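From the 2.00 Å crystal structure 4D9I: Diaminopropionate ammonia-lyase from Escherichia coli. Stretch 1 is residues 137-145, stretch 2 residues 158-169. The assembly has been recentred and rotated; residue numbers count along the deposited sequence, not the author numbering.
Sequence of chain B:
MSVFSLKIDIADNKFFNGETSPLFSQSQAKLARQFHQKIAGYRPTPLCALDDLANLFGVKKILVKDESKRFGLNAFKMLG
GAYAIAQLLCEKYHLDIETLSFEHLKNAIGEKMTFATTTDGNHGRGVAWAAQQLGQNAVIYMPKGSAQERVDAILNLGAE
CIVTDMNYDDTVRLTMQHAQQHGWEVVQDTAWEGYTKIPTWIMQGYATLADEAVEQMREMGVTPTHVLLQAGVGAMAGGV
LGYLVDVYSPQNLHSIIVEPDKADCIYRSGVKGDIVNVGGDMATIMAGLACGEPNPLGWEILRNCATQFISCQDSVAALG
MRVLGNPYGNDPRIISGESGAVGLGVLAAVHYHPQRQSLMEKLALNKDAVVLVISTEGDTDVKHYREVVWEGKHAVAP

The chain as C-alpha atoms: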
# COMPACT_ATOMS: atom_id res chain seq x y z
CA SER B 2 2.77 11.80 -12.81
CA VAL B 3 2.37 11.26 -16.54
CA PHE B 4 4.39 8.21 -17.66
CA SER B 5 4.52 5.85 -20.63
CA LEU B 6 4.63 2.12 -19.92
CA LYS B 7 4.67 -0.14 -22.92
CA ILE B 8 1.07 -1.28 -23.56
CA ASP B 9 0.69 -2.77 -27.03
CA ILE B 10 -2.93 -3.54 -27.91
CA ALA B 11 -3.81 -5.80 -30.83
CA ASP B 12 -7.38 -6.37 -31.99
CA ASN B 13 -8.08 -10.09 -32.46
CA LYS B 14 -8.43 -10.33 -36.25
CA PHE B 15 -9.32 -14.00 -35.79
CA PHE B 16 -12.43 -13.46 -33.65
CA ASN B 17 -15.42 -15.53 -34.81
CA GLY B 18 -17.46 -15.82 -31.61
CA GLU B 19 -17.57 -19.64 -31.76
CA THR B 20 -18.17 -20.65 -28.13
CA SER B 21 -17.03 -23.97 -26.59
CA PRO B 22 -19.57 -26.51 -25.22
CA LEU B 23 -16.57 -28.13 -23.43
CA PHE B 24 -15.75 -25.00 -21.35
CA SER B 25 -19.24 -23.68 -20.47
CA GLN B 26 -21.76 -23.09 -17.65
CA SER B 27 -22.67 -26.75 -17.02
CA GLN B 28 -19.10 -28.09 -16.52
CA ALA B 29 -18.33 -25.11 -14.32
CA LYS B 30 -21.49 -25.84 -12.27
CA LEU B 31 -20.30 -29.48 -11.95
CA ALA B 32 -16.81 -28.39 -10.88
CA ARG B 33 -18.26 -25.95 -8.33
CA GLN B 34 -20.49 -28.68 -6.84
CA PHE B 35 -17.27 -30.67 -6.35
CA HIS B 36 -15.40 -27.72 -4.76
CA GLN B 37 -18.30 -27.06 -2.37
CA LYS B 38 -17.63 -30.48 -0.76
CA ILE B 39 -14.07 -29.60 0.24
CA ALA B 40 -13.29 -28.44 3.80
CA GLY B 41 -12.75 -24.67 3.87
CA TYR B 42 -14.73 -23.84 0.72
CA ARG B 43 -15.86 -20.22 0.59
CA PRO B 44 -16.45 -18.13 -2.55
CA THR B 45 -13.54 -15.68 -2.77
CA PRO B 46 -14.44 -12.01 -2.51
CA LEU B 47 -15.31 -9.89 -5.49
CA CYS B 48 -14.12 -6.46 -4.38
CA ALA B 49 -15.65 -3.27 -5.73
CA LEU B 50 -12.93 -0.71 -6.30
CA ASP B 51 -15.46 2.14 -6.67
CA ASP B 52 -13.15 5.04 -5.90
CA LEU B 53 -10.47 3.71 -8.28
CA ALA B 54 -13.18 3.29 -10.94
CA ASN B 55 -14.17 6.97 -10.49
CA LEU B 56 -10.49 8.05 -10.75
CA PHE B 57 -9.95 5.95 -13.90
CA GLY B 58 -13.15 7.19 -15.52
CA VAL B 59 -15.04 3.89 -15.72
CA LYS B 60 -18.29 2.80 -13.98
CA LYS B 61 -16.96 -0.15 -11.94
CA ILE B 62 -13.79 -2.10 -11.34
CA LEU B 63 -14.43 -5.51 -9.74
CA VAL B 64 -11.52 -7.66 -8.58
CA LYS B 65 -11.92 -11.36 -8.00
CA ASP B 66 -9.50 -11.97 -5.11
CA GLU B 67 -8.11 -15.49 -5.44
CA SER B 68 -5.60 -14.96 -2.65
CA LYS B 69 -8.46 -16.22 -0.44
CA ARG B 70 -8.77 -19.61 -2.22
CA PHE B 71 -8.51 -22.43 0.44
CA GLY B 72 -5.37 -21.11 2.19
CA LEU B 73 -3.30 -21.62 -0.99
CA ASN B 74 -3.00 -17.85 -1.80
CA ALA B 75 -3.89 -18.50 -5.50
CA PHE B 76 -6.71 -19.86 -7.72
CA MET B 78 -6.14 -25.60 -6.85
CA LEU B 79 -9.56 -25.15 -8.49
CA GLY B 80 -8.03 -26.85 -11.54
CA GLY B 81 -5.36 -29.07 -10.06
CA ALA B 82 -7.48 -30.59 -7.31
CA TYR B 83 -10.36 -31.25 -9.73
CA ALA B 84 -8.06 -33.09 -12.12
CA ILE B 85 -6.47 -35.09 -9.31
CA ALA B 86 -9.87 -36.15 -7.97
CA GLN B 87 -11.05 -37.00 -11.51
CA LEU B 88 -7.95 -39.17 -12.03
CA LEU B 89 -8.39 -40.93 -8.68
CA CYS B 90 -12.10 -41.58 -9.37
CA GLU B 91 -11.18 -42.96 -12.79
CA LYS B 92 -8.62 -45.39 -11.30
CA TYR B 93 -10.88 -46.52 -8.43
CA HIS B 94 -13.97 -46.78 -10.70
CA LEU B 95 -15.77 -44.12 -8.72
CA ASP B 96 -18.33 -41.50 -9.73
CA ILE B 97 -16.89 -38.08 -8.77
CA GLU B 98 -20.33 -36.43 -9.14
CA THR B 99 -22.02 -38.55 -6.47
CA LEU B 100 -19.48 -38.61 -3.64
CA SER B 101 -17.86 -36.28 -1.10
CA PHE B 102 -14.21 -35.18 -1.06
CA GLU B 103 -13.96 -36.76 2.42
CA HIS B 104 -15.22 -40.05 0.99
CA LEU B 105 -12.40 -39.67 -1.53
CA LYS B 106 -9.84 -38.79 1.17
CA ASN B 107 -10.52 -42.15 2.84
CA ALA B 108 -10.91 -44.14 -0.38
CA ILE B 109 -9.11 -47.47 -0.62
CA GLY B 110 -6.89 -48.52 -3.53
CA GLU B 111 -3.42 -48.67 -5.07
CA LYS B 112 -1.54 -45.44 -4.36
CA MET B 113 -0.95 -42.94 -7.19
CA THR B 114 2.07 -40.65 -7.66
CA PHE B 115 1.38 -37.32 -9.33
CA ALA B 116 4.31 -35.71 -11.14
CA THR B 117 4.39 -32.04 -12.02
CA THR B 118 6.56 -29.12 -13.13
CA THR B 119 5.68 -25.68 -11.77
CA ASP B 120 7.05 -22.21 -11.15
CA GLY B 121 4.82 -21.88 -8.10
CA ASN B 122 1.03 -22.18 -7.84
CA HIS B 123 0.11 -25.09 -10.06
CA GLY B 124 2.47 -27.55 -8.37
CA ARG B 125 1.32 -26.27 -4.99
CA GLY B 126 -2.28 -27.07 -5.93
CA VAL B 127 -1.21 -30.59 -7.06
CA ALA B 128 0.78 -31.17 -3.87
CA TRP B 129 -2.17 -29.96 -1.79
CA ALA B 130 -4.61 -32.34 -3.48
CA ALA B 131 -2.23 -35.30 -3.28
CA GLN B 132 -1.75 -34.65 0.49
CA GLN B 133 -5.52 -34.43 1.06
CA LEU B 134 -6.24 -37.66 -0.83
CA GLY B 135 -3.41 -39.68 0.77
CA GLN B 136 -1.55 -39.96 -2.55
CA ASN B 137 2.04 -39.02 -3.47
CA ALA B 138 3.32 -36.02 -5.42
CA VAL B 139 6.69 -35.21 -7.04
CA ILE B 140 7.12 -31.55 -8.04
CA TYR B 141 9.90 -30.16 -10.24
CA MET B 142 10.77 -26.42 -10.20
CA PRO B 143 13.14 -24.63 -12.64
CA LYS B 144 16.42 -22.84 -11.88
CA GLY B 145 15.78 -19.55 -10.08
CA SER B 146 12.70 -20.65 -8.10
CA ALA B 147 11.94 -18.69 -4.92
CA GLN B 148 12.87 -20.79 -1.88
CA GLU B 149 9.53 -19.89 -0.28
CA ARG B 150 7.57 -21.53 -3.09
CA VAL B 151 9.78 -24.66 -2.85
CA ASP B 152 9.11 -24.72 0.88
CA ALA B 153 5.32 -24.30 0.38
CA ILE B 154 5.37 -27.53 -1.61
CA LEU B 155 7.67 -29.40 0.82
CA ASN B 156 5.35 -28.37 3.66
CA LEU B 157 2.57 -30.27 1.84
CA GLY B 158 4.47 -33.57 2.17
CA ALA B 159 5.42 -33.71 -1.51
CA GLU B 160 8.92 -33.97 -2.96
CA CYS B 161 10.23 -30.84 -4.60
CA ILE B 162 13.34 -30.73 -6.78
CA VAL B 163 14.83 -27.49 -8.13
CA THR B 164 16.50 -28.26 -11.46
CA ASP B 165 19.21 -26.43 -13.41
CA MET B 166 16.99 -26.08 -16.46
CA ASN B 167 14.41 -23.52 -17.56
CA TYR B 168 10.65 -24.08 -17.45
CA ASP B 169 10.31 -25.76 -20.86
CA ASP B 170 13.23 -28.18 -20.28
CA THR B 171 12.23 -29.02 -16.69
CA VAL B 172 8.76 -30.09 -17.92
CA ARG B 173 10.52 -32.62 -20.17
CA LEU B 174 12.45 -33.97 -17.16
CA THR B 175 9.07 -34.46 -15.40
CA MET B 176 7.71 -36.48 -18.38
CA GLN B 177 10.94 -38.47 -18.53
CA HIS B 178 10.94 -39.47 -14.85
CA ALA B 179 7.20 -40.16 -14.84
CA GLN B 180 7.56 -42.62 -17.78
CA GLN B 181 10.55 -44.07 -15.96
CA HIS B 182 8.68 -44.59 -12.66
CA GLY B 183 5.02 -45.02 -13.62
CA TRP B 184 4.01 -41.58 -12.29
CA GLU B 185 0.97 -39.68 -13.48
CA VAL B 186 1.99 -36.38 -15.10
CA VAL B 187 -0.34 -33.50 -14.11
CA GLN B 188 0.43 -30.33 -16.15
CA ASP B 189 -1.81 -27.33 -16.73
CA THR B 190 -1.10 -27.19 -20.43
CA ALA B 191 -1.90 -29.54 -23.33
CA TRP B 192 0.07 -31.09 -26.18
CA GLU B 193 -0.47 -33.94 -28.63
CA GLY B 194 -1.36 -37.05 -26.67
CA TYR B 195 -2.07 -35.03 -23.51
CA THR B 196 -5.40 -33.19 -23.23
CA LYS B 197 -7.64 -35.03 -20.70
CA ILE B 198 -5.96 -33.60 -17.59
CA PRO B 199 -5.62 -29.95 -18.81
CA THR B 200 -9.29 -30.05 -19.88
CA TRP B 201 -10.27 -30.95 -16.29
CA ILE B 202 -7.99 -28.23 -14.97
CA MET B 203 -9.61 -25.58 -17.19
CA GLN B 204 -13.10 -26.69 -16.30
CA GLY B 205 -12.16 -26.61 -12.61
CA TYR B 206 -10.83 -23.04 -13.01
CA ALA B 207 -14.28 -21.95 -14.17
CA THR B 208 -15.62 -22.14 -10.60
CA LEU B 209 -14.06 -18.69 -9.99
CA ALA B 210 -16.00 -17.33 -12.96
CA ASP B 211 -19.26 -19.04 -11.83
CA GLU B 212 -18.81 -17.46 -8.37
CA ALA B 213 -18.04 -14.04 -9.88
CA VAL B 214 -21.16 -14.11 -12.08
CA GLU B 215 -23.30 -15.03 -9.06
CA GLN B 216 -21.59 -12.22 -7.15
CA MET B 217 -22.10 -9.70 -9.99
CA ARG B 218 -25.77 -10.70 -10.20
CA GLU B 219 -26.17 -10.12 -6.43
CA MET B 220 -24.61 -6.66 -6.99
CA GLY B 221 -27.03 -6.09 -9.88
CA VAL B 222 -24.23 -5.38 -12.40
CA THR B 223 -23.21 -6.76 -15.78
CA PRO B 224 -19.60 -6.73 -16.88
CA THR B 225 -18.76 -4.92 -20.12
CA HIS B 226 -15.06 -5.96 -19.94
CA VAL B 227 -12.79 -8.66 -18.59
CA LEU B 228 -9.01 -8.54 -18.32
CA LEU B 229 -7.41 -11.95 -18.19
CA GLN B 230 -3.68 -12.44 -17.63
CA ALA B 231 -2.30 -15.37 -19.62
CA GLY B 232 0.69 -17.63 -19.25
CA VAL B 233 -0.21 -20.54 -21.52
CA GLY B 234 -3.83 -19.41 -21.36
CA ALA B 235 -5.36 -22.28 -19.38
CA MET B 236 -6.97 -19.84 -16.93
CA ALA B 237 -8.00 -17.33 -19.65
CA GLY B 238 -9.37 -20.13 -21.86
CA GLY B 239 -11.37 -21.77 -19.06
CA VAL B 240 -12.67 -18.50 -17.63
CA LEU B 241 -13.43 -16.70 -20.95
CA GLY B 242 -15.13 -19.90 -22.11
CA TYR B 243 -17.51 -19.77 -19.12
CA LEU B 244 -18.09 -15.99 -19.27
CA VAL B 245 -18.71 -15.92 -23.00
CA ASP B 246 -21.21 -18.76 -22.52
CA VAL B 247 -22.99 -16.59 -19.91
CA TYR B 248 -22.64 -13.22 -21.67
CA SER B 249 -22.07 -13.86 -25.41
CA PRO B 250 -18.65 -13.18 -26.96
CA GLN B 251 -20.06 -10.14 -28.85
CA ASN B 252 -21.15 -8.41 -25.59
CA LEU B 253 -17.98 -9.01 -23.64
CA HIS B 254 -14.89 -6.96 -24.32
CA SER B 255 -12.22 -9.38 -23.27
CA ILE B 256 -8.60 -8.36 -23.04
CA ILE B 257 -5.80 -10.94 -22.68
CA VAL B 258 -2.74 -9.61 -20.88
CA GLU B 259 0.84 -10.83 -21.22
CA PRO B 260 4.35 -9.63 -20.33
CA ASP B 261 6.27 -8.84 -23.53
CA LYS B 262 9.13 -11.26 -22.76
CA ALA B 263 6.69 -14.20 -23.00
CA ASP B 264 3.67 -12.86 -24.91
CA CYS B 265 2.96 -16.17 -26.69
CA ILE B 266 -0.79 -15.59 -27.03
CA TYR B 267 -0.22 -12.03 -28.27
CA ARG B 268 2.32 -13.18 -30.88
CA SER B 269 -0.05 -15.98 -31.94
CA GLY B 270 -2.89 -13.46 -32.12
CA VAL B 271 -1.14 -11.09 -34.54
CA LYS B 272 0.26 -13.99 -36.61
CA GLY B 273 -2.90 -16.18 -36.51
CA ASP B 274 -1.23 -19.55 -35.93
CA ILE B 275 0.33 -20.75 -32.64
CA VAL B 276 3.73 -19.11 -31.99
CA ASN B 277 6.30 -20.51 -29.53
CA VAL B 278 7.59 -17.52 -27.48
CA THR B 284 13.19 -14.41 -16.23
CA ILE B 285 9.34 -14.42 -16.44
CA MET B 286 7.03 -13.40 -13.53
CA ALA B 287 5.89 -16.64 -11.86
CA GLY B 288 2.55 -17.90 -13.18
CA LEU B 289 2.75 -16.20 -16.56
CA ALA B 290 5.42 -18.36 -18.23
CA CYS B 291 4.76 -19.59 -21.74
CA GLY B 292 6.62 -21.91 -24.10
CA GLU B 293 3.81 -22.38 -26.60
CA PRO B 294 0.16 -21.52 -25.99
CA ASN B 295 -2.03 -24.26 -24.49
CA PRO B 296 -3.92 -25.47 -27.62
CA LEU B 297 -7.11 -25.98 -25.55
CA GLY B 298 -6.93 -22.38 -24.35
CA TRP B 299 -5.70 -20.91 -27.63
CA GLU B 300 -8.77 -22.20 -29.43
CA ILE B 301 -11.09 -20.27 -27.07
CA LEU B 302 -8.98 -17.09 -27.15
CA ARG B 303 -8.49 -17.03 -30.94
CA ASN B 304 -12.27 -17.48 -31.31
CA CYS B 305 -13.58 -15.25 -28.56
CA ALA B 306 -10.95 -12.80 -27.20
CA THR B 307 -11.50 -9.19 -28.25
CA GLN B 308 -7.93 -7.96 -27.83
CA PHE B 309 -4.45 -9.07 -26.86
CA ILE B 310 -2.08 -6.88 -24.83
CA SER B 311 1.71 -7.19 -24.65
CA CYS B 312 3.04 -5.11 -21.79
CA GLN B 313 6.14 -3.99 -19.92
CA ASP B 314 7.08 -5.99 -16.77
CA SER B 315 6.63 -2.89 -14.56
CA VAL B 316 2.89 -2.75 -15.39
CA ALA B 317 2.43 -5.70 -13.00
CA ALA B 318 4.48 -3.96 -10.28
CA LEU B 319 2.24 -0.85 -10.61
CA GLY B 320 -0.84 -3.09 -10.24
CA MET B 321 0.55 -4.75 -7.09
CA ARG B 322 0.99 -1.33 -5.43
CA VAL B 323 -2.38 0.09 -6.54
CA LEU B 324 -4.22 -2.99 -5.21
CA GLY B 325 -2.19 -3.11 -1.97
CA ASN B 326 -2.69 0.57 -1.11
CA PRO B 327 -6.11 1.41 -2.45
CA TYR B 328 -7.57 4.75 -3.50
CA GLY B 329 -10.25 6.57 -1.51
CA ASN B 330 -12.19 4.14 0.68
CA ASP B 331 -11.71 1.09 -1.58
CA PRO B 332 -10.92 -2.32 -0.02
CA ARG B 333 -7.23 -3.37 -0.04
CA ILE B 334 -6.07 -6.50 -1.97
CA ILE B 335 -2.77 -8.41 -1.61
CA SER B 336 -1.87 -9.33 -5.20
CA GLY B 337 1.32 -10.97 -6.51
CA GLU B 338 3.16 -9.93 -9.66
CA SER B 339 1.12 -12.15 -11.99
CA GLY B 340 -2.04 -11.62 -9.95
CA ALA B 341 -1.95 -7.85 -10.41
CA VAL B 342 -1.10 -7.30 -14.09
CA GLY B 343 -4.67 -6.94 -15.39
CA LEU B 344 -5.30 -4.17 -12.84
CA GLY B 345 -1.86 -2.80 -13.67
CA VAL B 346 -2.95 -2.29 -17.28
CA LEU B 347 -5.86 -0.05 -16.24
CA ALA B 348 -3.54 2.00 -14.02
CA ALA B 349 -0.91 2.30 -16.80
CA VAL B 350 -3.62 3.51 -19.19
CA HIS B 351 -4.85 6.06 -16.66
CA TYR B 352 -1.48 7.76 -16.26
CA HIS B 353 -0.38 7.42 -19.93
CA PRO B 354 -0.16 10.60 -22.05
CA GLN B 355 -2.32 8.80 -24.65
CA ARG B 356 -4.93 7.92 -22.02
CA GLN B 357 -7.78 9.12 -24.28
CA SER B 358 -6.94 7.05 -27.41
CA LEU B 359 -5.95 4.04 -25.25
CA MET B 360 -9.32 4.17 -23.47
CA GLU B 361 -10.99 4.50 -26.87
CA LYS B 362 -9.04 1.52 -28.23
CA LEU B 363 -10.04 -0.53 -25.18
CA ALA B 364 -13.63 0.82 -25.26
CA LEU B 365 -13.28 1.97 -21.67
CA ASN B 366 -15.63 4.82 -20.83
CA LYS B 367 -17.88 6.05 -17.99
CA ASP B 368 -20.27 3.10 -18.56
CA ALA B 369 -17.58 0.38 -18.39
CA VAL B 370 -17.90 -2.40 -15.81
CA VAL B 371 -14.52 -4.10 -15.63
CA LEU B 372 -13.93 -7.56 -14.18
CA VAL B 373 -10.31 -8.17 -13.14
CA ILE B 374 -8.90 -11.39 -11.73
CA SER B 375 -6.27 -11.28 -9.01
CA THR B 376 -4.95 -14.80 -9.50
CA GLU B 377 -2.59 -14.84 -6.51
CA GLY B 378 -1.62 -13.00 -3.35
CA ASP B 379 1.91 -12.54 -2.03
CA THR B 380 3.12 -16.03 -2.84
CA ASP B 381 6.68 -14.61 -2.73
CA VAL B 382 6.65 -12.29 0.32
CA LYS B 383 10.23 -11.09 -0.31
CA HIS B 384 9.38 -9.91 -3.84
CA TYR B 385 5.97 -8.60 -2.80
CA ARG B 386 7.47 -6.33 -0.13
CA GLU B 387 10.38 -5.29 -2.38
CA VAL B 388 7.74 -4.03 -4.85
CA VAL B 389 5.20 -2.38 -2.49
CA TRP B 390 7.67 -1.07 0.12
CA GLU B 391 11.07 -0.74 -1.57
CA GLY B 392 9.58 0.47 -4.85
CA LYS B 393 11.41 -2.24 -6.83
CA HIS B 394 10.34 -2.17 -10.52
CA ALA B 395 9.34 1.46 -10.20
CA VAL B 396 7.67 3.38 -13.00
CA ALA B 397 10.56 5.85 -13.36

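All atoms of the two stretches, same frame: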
# COMPACT_ATOMS: atom_id res chain seq x y z
N ASN B 137 0.72 -39.64 -3.40
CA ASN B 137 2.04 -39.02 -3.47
C ASN B 137 2.16 -37.97 -4.58
O ASN B 137 1.44 -38.04 -5.58
CB ASN B 137 3.11 -40.10 -3.64
CG ASN B 137 3.26 -40.96 -2.41
OD1 ASN B 137 2.93 -42.14 -2.42
ND2 ASN B 137 3.74 -40.37 -1.32
N ALA B 138 3.03 -36.99 -4.38
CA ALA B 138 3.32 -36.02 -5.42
C ALA B 138 4.81 -35.74 -5.54
O ALA B 138 5.53 -35.70 -4.54
CB ALA B 138 2.53 -34.73 -5.18
N VAL B 139 5.28 -35.55 -6.77
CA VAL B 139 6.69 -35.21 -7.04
C VAL B 139 6.73 -33.97 -7.93
O VAL B 139 6.38 -34.02 -9.11
CB VAL B 139 7.48 -36.40 -7.65
CG1 VAL B 139 8.95 -36.05 -7.82
CG2 VAL B 139 7.37 -37.64 -6.77
N ILE B 140 7.13 -32.84 -7.35
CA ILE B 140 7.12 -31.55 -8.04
C ILE B 140 8.52 -31.14 -8.49
O ILE B 140 9.48 -31.19 -7.71
CB ILE B 140 6.50 -30.45 -7.14
CG1 ILE B 140 5.16 -30.90 -6.52
CG2 ILE B 140 6.35 -29.14 -7.90
CD1 ILE B 140 4.11 -31.47 -7.47
N TYR B 141 8.65 -30.75 -9.76
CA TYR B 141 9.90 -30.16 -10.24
C TYR B 141 9.74 -28.63 -10.42
O TYR B 141 8.70 -28.16 -10.90
CB TYR B 141 10.35 -30.84 -11.54
CG TYR B 141 10.76 -32.30 -11.39
CD1 TYR B 141 10.32 -33.06 -10.31
CD2 TYR B 141 11.56 -32.92 -12.34
CE1 TYR B 141 10.67 -34.39 -10.17
CE2 TYR B 141 11.92 -34.25 -12.21
CZ TYR B 141 11.47 -34.98 -11.12
OH TYR B 141 11.81 -36.31 -10.98
N MET B 142 10.74 -27.88 -10.00
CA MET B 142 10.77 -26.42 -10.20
C MET B 142 12.06 -26.00 -10.93
O MET B 142 13.11 -26.61 -10.71
CB MET B 142 10.61 -25.68 -8.86
CG MET B 142 9.31 -25.97 -8.12
SD MET B 142 9.04 -24.86 -6.72
CE MET B 142 8.65 -23.36 -7.61
N PRO B 143 11.98 -25.00 -11.83
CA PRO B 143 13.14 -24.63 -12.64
C PRO B 143 14.15 -23.78 -11.88
O PRO B 143 13.83 -23.24 -10.82
CB PRO B 143 12.54 -23.83 -13.80
CG PRO B 143 11.09 -23.67 -13.50
CD PRO B 143 10.83 -24.13 -12.10
N LYS B 144 15.37 -23.69 -12.43
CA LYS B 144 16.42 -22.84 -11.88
C LYS B 144 15.90 -21.43 -11.64
O LYS B 144 15.21 -20.85 -12.49
CB LYS B 144 17.65 -22.82 -12.81
CG LYS B 144 17.47 -22.12 -14.15
N GLY B 145 16.19 -20.90 -10.45
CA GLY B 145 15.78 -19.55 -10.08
C GLY B 145 14.60 -19.47 -9.13
O GLY B 145 14.33 -18.40 -8.57
N GLY B 158 4.08 -32.17 2.12
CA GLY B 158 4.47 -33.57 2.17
C GLY B 158 4.88 -34.17 0.83
O GLY B 158 5.06 -35.37 0.72
N ALA B 159 5.04 -33.31 -0.17
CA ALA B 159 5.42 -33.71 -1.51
C ALA B 159 6.92 -33.52 -1.68
O ALA B 159 7.51 -32.74 -0.95
CB ALA B 159 4.67 -32.84 -2.52
N GLU B 160 7.52 -34.22 -2.63
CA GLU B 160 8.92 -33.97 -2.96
C GLU B 160 8.97 -32.76 -3.85
O GLU B 160 8.01 -32.47 -4.59
CB GLU B 160 9.56 -35.14 -3.69
CG GLU B 160 8.97 -36.50 -3.35
CD GLU B 160 9.57 -37.12 -2.11
OE1 GLU B 160 9.73 -38.36 -2.10
OE2 GLU B 160 9.86 -36.39 -1.14
N CYS B 161 10.07 -32.03 -3.78
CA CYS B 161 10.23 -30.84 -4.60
C CYS B 161 11.69 -30.60 -4.97
O CYS B 161 12.52 -30.28 -4.11
CB CYS B 161 9.63 -29.61 -3.93
SG CYS B 161 9.59 -28.18 -5.03
N ILE B 162 11.98 -30.75 -6.25
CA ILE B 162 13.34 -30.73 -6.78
C ILE B 162 13.51 -29.49 -7.65
O ILE B 162 12.73 -29.27 -8.59
CB ILE B 162 13.63 -32.02 -7.58
CG1 ILE B 162 13.81 -33.23 -6.63
CG2 ILE B 162 14.89 -31.89 -8.42
CD1 ILE B 162 12.60 -34.14 -6.49
N VAL B 163 14.49 -28.66 -7.32
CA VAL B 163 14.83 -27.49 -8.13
C VAL B 163 15.90 -27.92 -9.13
O VAL B 163 16.99 -28.34 -8.73
CB VAL B 163 15.34 -26.30 -7.28
CG1 VAL B 163 15.61 -25.08 -8.15
CG2 VAL B 163 14.35 -25.96 -6.18
N THR B 164 15.58 -27.83 -10.41
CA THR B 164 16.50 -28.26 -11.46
C THR B 164 17.46 -27.14 -11.87
O THR B 164 17.46 -26.07 -11.28
CB THR B 164 15.75 -28.79 -12.70
OG1 THR B 164 15.25 -27.68 -13.47
CG2 THR B 164 14.60 -29.72 -12.30
N ASP B 165 18.28 -27.42 -12.88
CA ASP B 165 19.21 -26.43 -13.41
C ASP B 165 18.63 -25.82 -14.68
O ASP B 165 19.16 -24.84 -15.21
CB ASP B 165 20.56 -27.08 -13.73
CG ASP B 165 21.22 -27.69 -12.51
OD1 ASP B 165 21.32 -27.01 -11.47
OD2 ASP B 165 21.66 -28.86 -12.60
N MET B 166 17.54 -26.41 -15.16
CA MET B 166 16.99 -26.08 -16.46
C MET B 166 15.93 -24.99 -16.36
O MET B 166 15.52 -24.61 -15.26
CB MET B 166 16.44 -27.34 -17.11
CG MET B 166 17.50 -28.35 -17.52
SD MET B 166 17.09 -30.05 -17.06
CE MET B 166 17.89 -30.18 -15.45
N ASN B 167 15.50 -24.49 -17.51
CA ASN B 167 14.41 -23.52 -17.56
C ASN B 167 13.07 -24.23 -17.45
O ASN B 167 13.03 -25.45 -17.25
CB ASN B 167 14.51 -22.61 -18.80
CG ASN B 167 14.22 -23.34 -20.11
OD1 ASN B 167 14.48 -22.80 -21.19
ND2 ASN B 167 13.71 -24.56 -20.03
N TYR B 168 11.97 -23.48 -17.58
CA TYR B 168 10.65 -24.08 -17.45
C TYR B 168 10.41 -25.18 -18.48
O TYR B 168 10.10 -26.31 -18.10
CB TYR B 168 9.54 -23.01 -17.53
CG TYR B 168 8.17 -23.58 -17.25
CD1 TYR B 168 7.42 -24.18 -18.27
CD2 TYR B 168 7.63 -23.56 -15.96
CE1 TYR B 168 6.17 -24.72 -18.02
CE2 TYR B 168 6.38 -24.10 -15.70
CZ TYR B 168 5.66 -24.68 -16.74
OH TYR B 168 4.42 -25.22 -16.50
N ASP B 169 10.59 -24.84 -19.75
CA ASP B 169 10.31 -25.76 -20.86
C ASP B 169 11.07 -27.09 -20.75
O ASP B 169 10.49 -28.16 -20.96
CB ASP B 169 10.59 -25.08 -22.20
O HOH W 1 4.13 -37.26 -1.86

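The contact is a pair of parallel strands, 137-142 and 160-163, with the following loops still in register, and its first rule is backbone pairing. Strand directions differ by 19°, and a single ladder of hydrogen bonds runs between them. Glu160 N donates to Ala138 O (3.1 Å), Ile140 N to Glu160 O (2.9 Å), Ile162 N to Ile140 O (2.9 Å), Met142 N to Ile162 O (2.8 Å) and Thr164 N to Met142 O (2.8 Å). The pattern is that of parallel sheet: Ile140 and Met142 on one strand, and Glu160 and Ile162 on the other, turn both N and O to the partner. The ladder runs one residue past the second strand, to Thr164; then the pattern slips, and Lys144 N donates to Met166 O (3.0 Å). The regular partner, Thr164 O, lies 3.4 Å from Lys144 N at an angle too poor for a hydrogen bond.

CA-H...O contacts reinforce three rungs. Ile140 O, besides accepting from Ile162, lies 3.2 Å from Cys161 CA; Met142 O likewise lies 3.2 Å from Val163 CA, and Ile162 O 3.4 Å from Tyr141 CA. Each of these carbonyls thus serves one amide and one alpha carbon.

Side chains follow the alternation of the bridges. Val139, Tyr141, Glu160 and Ile162 share one face, where Ile162 CD1 reaches both neighbours across the pairing: 4.3 Å to Val139 CG1 and 4.2 Å to Tyr141 CE1, meeting the tyrosine ring obliquely. Glu160 joins through its aliphatic part, its CG 3.9 Å from Val139 CG2, while the end of the side chain leads away. Ile140, Met142, Cys161 and Val163 occupy the other face. There the two sulfurs, Met142 SD and Cys161 SG, approach to 3.8 Å, and Ile140 CB lies 4.4 Å from Cys161 SG. At the start of the pairing, small residues meet closely, with Ala138 CB 3.9 Å from Ala159 CB.

Beyond the strands, Pro143 covers the turn into the helix. Its CB packs 3.4 Å from Met166 O, and its CG lies 4.2 Å from Tyr168 CD2, oblique to that ring. Within the second stretch, Met166 N donates to Thr164 OG1 (3.1 Å), bracing the loop whose Met166 carbonyl receives Lys144. Asn167 then takes the N-cap position.

One water links the opposite end: it accepts from Ala138 N (2.8 Å) and Asn137 ND2 (3.2 Å) and donates a weak hydrogen bond to Gly158 O (3.3 Å), bridging the stretches just before direct pairing begins.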